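11S globulin (Wrightia tinctoria, PDB 5WXU) probably serves as a seed storage protein of the 11S globulin family and binds the plant hormone auxin (indole-3-acetic acid). Local coordinates at residues E347-G361 / V380-Y394. Residues are numbered along the deposited sequence; the frame is centred on the assembly and turned at random.
Sequences EWNNNAHSISYVTRG and VRQGQLFIIPQNYVY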
loop_
_atom_site.group_PDB
_atom_site.type_symbol
_atom_site.label_atom_id
_atom_site.label_comp_id
_atom_site.label_asym_id
_atom_site.label_seq_id
_atom_site.Cartn_x
_atom_site.Cartn_y
_atom_site.Cartn_z
ATOM N N GLU B 347 10.559 13.483 -28.151
ATOM C CA GLU B 347 10.264 13.286 -26.729
ATOM C C GLU B 347 11.443 12.721 -26.008
ATOM O O GLU B 347 12.463 12.490 -26.595
ATOM C CB GLU B 347 9.037 12.303 -26.544
ATOM C CG GLU B 347 9.239 10.828 -26.939
ATOM C CD GLU B 347 7.951 10.041 -27.230
ATOM O OE1 GLU B 347 6.813 10.587 -27.214
ATOM O OE2 GLU B 347 8.103 8.821 -27.475
ATOM N N TRP B 348 11.261 12.503 -24.716
ATOM C CA TRP B 348 12.229 11.761 -23.915
ATOM C C TRP B 348 11.446 10.922 -22.920
ATOM O O TRP B 348 10.285 11.270 -22.562
ATOM C CB TRP B 348 13.187 12.635 -23.139
ATOM C CG TRP B 348 12.641 13.543 -22.024
ATOM C CD1 TRP B 348 12.534 13.262 -20.671
ATOM C CD2 TRP B 348 12.209 14.880 -22.169
ATOM N NE1 TRP B 348 12.024 14.341 -20.014
ATOM C CE2 TRP B 348 11.827 15.350 -20.901
ATOM C CE3 TRP B 348 12.081 15.733 -23.278
ATOM C CZ2 TRP B 348 11.354 16.648 -20.693
ATOM C CZ3 TRP B 348 11.666 17.046 -23.075
ATOM C CH2 TRP B 348 11.269 17.480 -21.786
ATOM N N ASN B 349 12.102 9.896 -22.478
ATOM C CA ASN B 349 11.580 9.021 -21.416
ATOM C C ASN B 349 11.991 9.629 -20.088
ATOM O O ASN B 349 13.194 9.831 -19.795
ATOM C CB ASN B 349 12.190 7.651 -21.557
ATOM C CG ASN B 349 11.786 6.938 -22.834
ATOM O OD1 ASN B 349 10.617 6.878 -23.180
ATOM N ND2 ASN B 349 12.755 6.374 -23.518
ATOM N N ASN B 350 11.023 9.902 -19.241
ATOM C CA ASN B 350 11.375 10.599 -18.040
ATOM C C ASN B 350 11.756 9.644 -16.877
ATOM O O ASN B 350 12.521 10.047 -16.059
ATOM C CB ASN B 350 10.340 11.674 -17.711
ATOM C CG ASN B 350 8.939 11.143 -17.724
ATOM O OD1 ASN B 350 8.058 11.624 -18.465
ATOM N ND2 ASN B 350 8.719 10.109 -16.913
ATOM N N ASN B 351 11.340 8.379 -16.912
ATOM C CA ASN B 351 11.561 7.484 -15.786
ATOM C C ASN B 351 12.033 6.097 -16.163
ATOM O O ASN B 351 11.718 5.144 -15.456
ATOM C CB ASN B 351 10.253 7.400 -14.954
ATOM C CG ASN B 351 9.061 6.866 -15.725
ATOM O OD1 ASN B 351 9.160 6.585 -16.915
ATOM N ND2 ASN B 351 7.928 6.665 -15.039
ATOM N N ALA B 352 12.717 5.962 -17.303
ATOM C CA ALA B 352 12.987 4.658 -17.857
ATOM C C ALA B 352 13.953 4.747 -18.997
ATOM O O ALA B 352 13.996 5.760 -19.663
ATOM C CB ALA B 352 11.716 3.940 -18.302
ATOM N N HIS B 353 14.668 3.658 -19.225
ATOM C CA HIS B 353 15.316 3.390 -20.529
ATOM C C HIS B 353 14.358 2.694 -21.472
ATOM O O HIS B 353 13.420 1.961 -21.052
ATOM C CB HIS B 353 16.522 2.547 -20.388
ATOM C CG HIS B 353 17.463 3.018 -19.382
ATOM N ND1 HIS B 353 17.953 4.302 -19.367
ATOM C CD2 HIS B 353 18.016 2.368 -18.334
ATOM C CE1 HIS B 353 18.795 4.410 -18.360
ATOM N NE2 HIS B 353 18.832 3.256 -17.702
ATOM N N SER B 354 14.538 2.933 -22.789
ATOM C CA SER B 354 13.712 2.233 -23.778
ATOM C C SER B 354 14.594 1.332 -24.622
ATOM O O SER B 354 15.688 1.716 -25.045
ATOM C CB SER B 354 12.847 3.169 -24.664
ATOM O OG SER B 354 13.660 4.042 -25.414
ATOM N N ILE B 355 14.116 0.115 -24.803
ATOM C CA ILE B 355 14.779 -0.880 -25.645
ATOM C C ILE B 355 13.765 -1.263 -26.743
ATOM O O ILE B 355 12.733 -1.933 -26.485
ATOM C CB ILE B 355 15.154 -2.121 -24.826
ATOM C CG1 ILE B 355 16.015 -1.755 -23.637
ATOM C CG2 ILE B 355 15.810 -3.175 -25.692
ATOM C CD1 ILE B 355 15.272 -1.461 -22.349
ATOM N N SER B 356 14.065 -0.858 -27.989
ATOM C CA SER B 356 13.139 -1.053 -29.145
ATOM C C SER B 356 13.626 -2.101 -30.121
ATOM O O SER B 356 14.808 -2.216 -30.334
ATOM C CB SER B 356 12.949 0.210 -29.908
ATOM O OG SER B 356 12.333 1.238 -29.120
ATOM N N TYR B 357 12.690 -2.904 -30.615
ATOM C CA TYR B 357 12.992 -3.898 -31.659
ATOM C C TYR B 357 12.127 -3.610 -32.846
ATOM O O TYR B 357 10.946 -3.489 -32.713
ATOM C CB TYR B 357 12.653 -5.261 -31.120
ATOM C CG TYR B 357 13.004 -6.366 -32.071
ATOM C CD1 TYR B 357 14.338 -6.671 -32.324
ATOM C CD2 TYR B 357 12.028 -7.075 -32.719
ATOM C CE1 TYR B 357 14.665 -7.637 -33.271
ATOM C CE2 TYR B 357 12.341 -8.102 -33.590
ATOM C CZ TYR B 357 13.684 -8.380 -33.851
ATOM O OH TYR B 357 13.995 -9.365 -34.799
ATOM N N VAL B 358 12.708 -3.516 -34.037
ATOM C CA VAL B 358 11.948 -3.212 -35.230
ATOM C C VAL B 358 11.455 -4.508 -35.872
ATOM O O VAL B 358 12.261 -5.328 -36.333
ATOM C CB VAL B 358 12.819 -2.460 -36.231
ATOM C CG1 VAL B 358 11.983 -1.990 -37.420
ATOM C CG2 VAL B 358 13.490 -1.270 -35.629
ATOM N N THR B 359 10.163 -4.713 -35.875
ATOM C CA THR B 359 9.582 -5.908 -36.405
ATOM C C THR B 359 9.219 -5.799 -37.852
ATOM O O THR B 359 9.126 -6.862 -38.504
ATOM C CB THR B 359 8.362 -6.356 -35.624
ATOM O OG1 THR B 359 7.539 -5.222 -35.352
ATOM C CG2 THR B 359 8.852 -6.948 -34.301
ATOM N N ARG B 360 9.012 -4.583 -38.343
ATOM C CA ARG B 360 8.521 -4.378 -39.729
ATOM C C ARG B 360 8.985 -3.066 -40.202
ATOM O O ARG B 360 8.944 -2.050 -39.481
ATOM C CB ARG B 360 7.006 -4.396 -39.851
ATOM C CG ARG B 360 6.317 -5.694 -39.577
ATOM C CD ARG B 360 4.869 -5.723 -40.085
ATOM N NE ARG B 360 3.890 -5.787 -38.983
ATOM C CZ ARG B 360 2.586 -5.461 -39.068
ATOM N NH1 ARG B 360 2.045 -5.037 -40.224
ATOM N NH2 ARG B 360 1.808 -5.556 -37.971
ATOM N N GLY B 361 9.381 -2.984 -41.461
ATOM C CA GLY B 361 9.592 -1.650 -41.987
ATOM C C GLY B 361 10.911 -1.018 -41.699
ATOM O O GLY B 361 11.895 -1.698 -41.387
ATOM N N VAL B 380 16.798 2.929 -39.043
ATOM C CA VAL B 380 16.554 1.726 -38.318
ATOM C C VAL B 380 15.802 0.843 -39.230
ATOM O O VAL B 380 15.002 1.315 -40.062
ATOM C CB VAL B 380 15.857 1.918 -36.955
ATOM C CG1 VAL B 380 16.721 2.808 -36.082
ATOM C CG2 VAL B 380 14.429 2.519 -37.114
ATOM N N ARG B 381 16.027 -0.444 -39.092
ATOM C CA ARG B 381 15.307 -1.378 -39.920
ATOM C C ARG B 381 15.041 -2.669 -39.268
ATOM O O ARG B 381 15.601 -2.924 -38.211
ATOM C CB ARG B 381 16.049 -1.537 -41.253
ATOM C CG ARG B 381 17.436 -2.127 -41.224
ATOM C CD ARG B 381 18.199 -1.733 -42.543
ATOM N NE ARG B 381 17.275 -1.490 -43.687
ATOM C CZ ARG B 381 16.863 -0.299 -44.192
ATOM N NH1 ARG B 381 17.299 0.890 -43.723
ATOM N NH2 ARG B 381 15.974 -0.304 -45.193
ATOM N N GLN B 382 14.214 -3.495 -39.922
ATOM C CA GLN B 382 13.722 -4.766 -39.387
ATOM C C GLN B 382 14.880 -5.629 -38.880
ATOM O O GLN B 382 15.954 -5.769 -39.489
ATOM C CB GLN B 382 12.900 -5.532 -40.406
ATOM C CG GLN B 382 12.314 -6.840 -39.901
ATOM C CD GLN B 382 11.659 -7.626 -41.010
ATOM O OE1 GLN B 382 10.772 -7.131 -41.696
ATOM N NE2 GLN B 382 12.111 -8.857 -41.202
ATOM N N GLY B 383 14.649 -6.186 -37.703
ATOM C CA GLY B 383 15.614 -7.034 -37.029
ATOM C C GLY B 383 16.602 -6.331 -36.149
ATOM O O GLY B 383 17.344 -6.998 -35.454
ATOM N N GLN B 384 16.630 -5.005 -36.130
ATOM C CA GLN B 384 17.509 -4.261 -35.308
ATOM C C GLN B 384 16.857 -3.939 -33.938
ATOM O O GLN B 384 15.658 -3.693 -33.876
ATOM C CB GLN B 384 17.998 -2.977 -35.965
ATOM C CG GLN B 384 18.790 -3.218 -37.275
ATOM C CD GLN B 384 19.257 -1.924 -37.905
ATOM O OE1 GLN B 384 18.520 -0.970 -37.932
ATOM N NE2 GLN B 384 20.532 -1.862 -38.314
ATOM N N LEU B 385 17.723 -3.897 -32.924
ATOM C CA LEU B 385 17.445 -3.382 -31.598
ATOM C C LEU B 385 18.057 -2.001 -31.413
ATOM O O LEU B 385 19.190 -1.762 -31.847
ATOM C CB LEU B 385 18.076 -4.333 -30.581
ATOM C CG LEU B 385 17.594 -4.323 -29.119
ATOM C CD1 LEU B 385 16.244 -5.041 -29.022
ATOM C CD2 LEU B 385 18.619 -4.942 -28.161
ATOM N N PHE B 386 17.385 -1.103 -30.692
ATOM C CA PHE B 386 17.990 0.213 -30.322
ATOM C C PHE B 386 17.596 0.652 -28.929
ATOM O O PHE B 386 16.419 0.394 -28.488
ATOM C CB PHE B 386 17.792 1.370 -31.351
ATOM C CG PHE B 386 16.389 1.726 -31.698
ATOM C CD1 PHE B 386 15.737 2.740 -31.012
ATOM C CD2 PHE B 386 15.718 1.130 -32.751
ATOM C CE1 PHE B 386 14.459 3.128 -31.324
ATOM C CE2 PHE B 386 14.422 1.487 -33.051
ATOM C CZ PHE B 386 13.798 2.537 -32.361
ATOM N N ILE B 387 18.591 1.192 -28.230
ATOM C CA ILE B 387 18.455 1.596 -26.825
ATOM C C ILE B 387 18.471 3.115 -26.771
ATOM O O ILE B 387 19.339 3.725 -27.336
ATOM C CB ILE B 387 19.583 1.003 -25.940
ATOM C CG1 ILE B 387 19.382 -0.477 -25.643
ATOM C CG2 ILE B 387 19.575 1.639 -24.560
ATOM C CD1 ILE B 387 19.045 -1.326 -26.749
ATOM N N ILE B 388 17.467 3.722 -26.147
ATOM C CA ILE B 388 17.420 5.125 -25.854
ATOM C C ILE B 388 17.435 5.289 -24.321
ATOM O O ILE B 388 16.405 4.994 -23.685
ATOM C CB ILE B 388 16.237 5.842 -26.448
ATOM C CG1 ILE B 388 16.257 5.698 -27.964
ATOM C CG2 ILE B 388 16.352 7.314 -26.161
ATOM C CD1 ILE B 388 14.962 5.875 -28.604
ATOM N N PRO B 389 18.553 5.698 -23.757
ATOM C CA PRO B 389 18.562 5.920 -22.263
ATOM C C PRO B 389 17.611 7.008 -21.814
ATOM O O PRO B 389 17.274 7.934 -22.565
ATOM C CB PRO B 389 20.013 6.351 -21.954
ATOM C CG PRO B 389 20.823 5.829 -23.164
ATOM C CD PRO B 389 19.877 6.026 -24.327
ATOM N N GLN B 390 17.140 6.860 -20.573
ATOM C CA GLN B 390 16.434 7.886 -19.819
ATOM C C GLN B 390 16.917 9.300 -20.104
ATOM O O GLN B 390 18.134 9.530 -20.146
ATOM C CB GLN B 390 16.617 7.578 -18.354
ATOM C CG GLN B 390 16.021 8.609 -17.413
ATOM C CD GLN B 390 16.290 8.315 -15.916
ATOM O OE1 GLN B 390 17.066 7.442 -15.525
ATOM N NE2 GLN B 390 15.600 9.078 -15.054
ATOM N N ASN B 391 15.965 10.134 -20.487
ATOM C CA ASN B 391 16.106 11.548 -20.661
ATOM C C ASN B 391 16.793 11.914 -21.983
ATOM O O ASN B 391 16.860 13.109 -22.270
ATOM C CB ASN B 391 16.849 12.261 -19.507
ATOM C CG ASN B 391 16.028 12.397 -18.243
ATOM O OD1 ASN B 391 14.787 12.109 -18.194
ATOM N ND2 ASN B 391 16.680 12.863 -17.195
ATOM N N TYR B 392 17.302 10.944 -22.768
ATOM C CA TYR B 392 17.831 11.329 -24.090
ATOM C C TYR B 392 16.629 11.702 -24.976
ATOM O O TYR B 392 15.607 11.024 -24.997
ATOM C CB TYR B 392 18.592 10.159 -24.745
ATOM C CG TYR B 392 20.008 9.982 -24.242
ATOM C CD1 TYR B 392 20.291 9.638 -22.914
ATOM C CD2 TYR B 392 21.083 10.003 -25.136
ATOM C CE1 TYR B 392 21.601 9.480 -22.487
ATOM C CE2 TYR B 392 22.369 9.804 -24.716
ATOM C CZ TYR B 392 22.631 9.499 -23.413
ATOM O OH TYR B 392 23.905 9.289 -23.024
ATOM N N VAL B 393 16.777 12.772 -25.772
ATOM C CA VAL B 393 15.706 13.212 -26.638
ATOM C C VAL B 393 15.743 12.416 -27.931
ATOM O O VAL B 393 16.828 12.116 -28.450
ATOM C CB VAL B 393 15.787 14.710 -26.893
ATOM C CG1 VAL B 393 14.728 15.175 -27.872
ATOM C CG2 VAL B 393 15.545 15.416 -25.581
ATOM N N TYR B 394 14.584 12.044 -28.438
ATOM C CA TYR B 394 14.558 11.295 -29.711
ATOM C C TYR B 394 13.395 11.568 -30.597
ATOM O O TYR B 394 12.304 11.869 -30.115
ATOM C CB TYR B 394 14.661 9.787 -29.483
ATOM C CG TYR B 394 13.553 9.161 -28.653
ATOM C CD1 TYR B 394 13.469 9.400 -27.304
ATOM C CD2 TYR B 394 12.722 8.209 -29.181
ATOM C CE1 TYR B 394 12.519 8.788 -26.538
ATOM C CE2 TYR B 394 11.740 7.584 -28.418
ATOM C CZ TYR B 394 11.653 7.887 -27.083
ATOM O OH TYR B 394 10.718 7.276 -26.265
HETATM O O HOH W 1 14.627 9.103 -23.321
HETATM O O HOH W 2 14.324 2.556 -27.651
HETATM O O HOH W 3 10.643 4.694 -26.963
HETATM O O HOH W 4 10.119 -5.137 -43.330
#
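Ser356 and Phe386 exchange two backbone hydrogen bonds, Ser356 N to Phe386 O measuring 2.7 Å and nearly straight at 177°. Ser354 pairs likewise with Ile388, the strand axes antiparallel at 156°. A separate pairing, shifted by one residue, joins Glu347 to Tyr394, with Tyr394 N 2.8 Å from Glu347 O. Val358 continues the first pairing into the type II turn 381-384, accepting from Gly383 N and donating to Gln384 O.

Among polar side chains, His353 ND1 accepts the backbone N-H of Gln390 (N to ND1 2.9 Å) close to the imidazole plane. His353 NE2 hydrogen-bonds Gln192 O of a neighbouring subunit, and the two bonds together fix the ring's rotation. Water 2 links Ser354 OG, Ser356 OG and Phe386 O, which accepts from it; Ser356 OG also hydrogen-bonds Thr407 OG1 of strand 402-409.

On the face bearing Ser356 and Phe386, the Phe386 ring leads the apolar packing. Its chi1 of 58° sets CG between the backbone N and carbonyl carbon, laying one ring face under Ser356 CB, 3.6 Å from the centroid in a CH-pi contact, while Val358 CG2 meets the edge, 3.9 Å from Phe386 CE2. Cutting Phe386 back to an alanine is likely to leave a gap beneath Ser356 CB and take the ring edge away from Val358 CG2. Glu347 CG makes a second CH-pi contact, 4.2 Å from the Tyr394 centroid. On the opposite face of the 354-359/385-388 pair, Ile355 CG2 lies 3.8 Å from Leu385 CD1.

The chain thus passes between the 343-349/393-399 pair in one sheet and the 354-359/385-388 pair in another, consistent with the jelly-roll barrel of the C-terminal cupin domain.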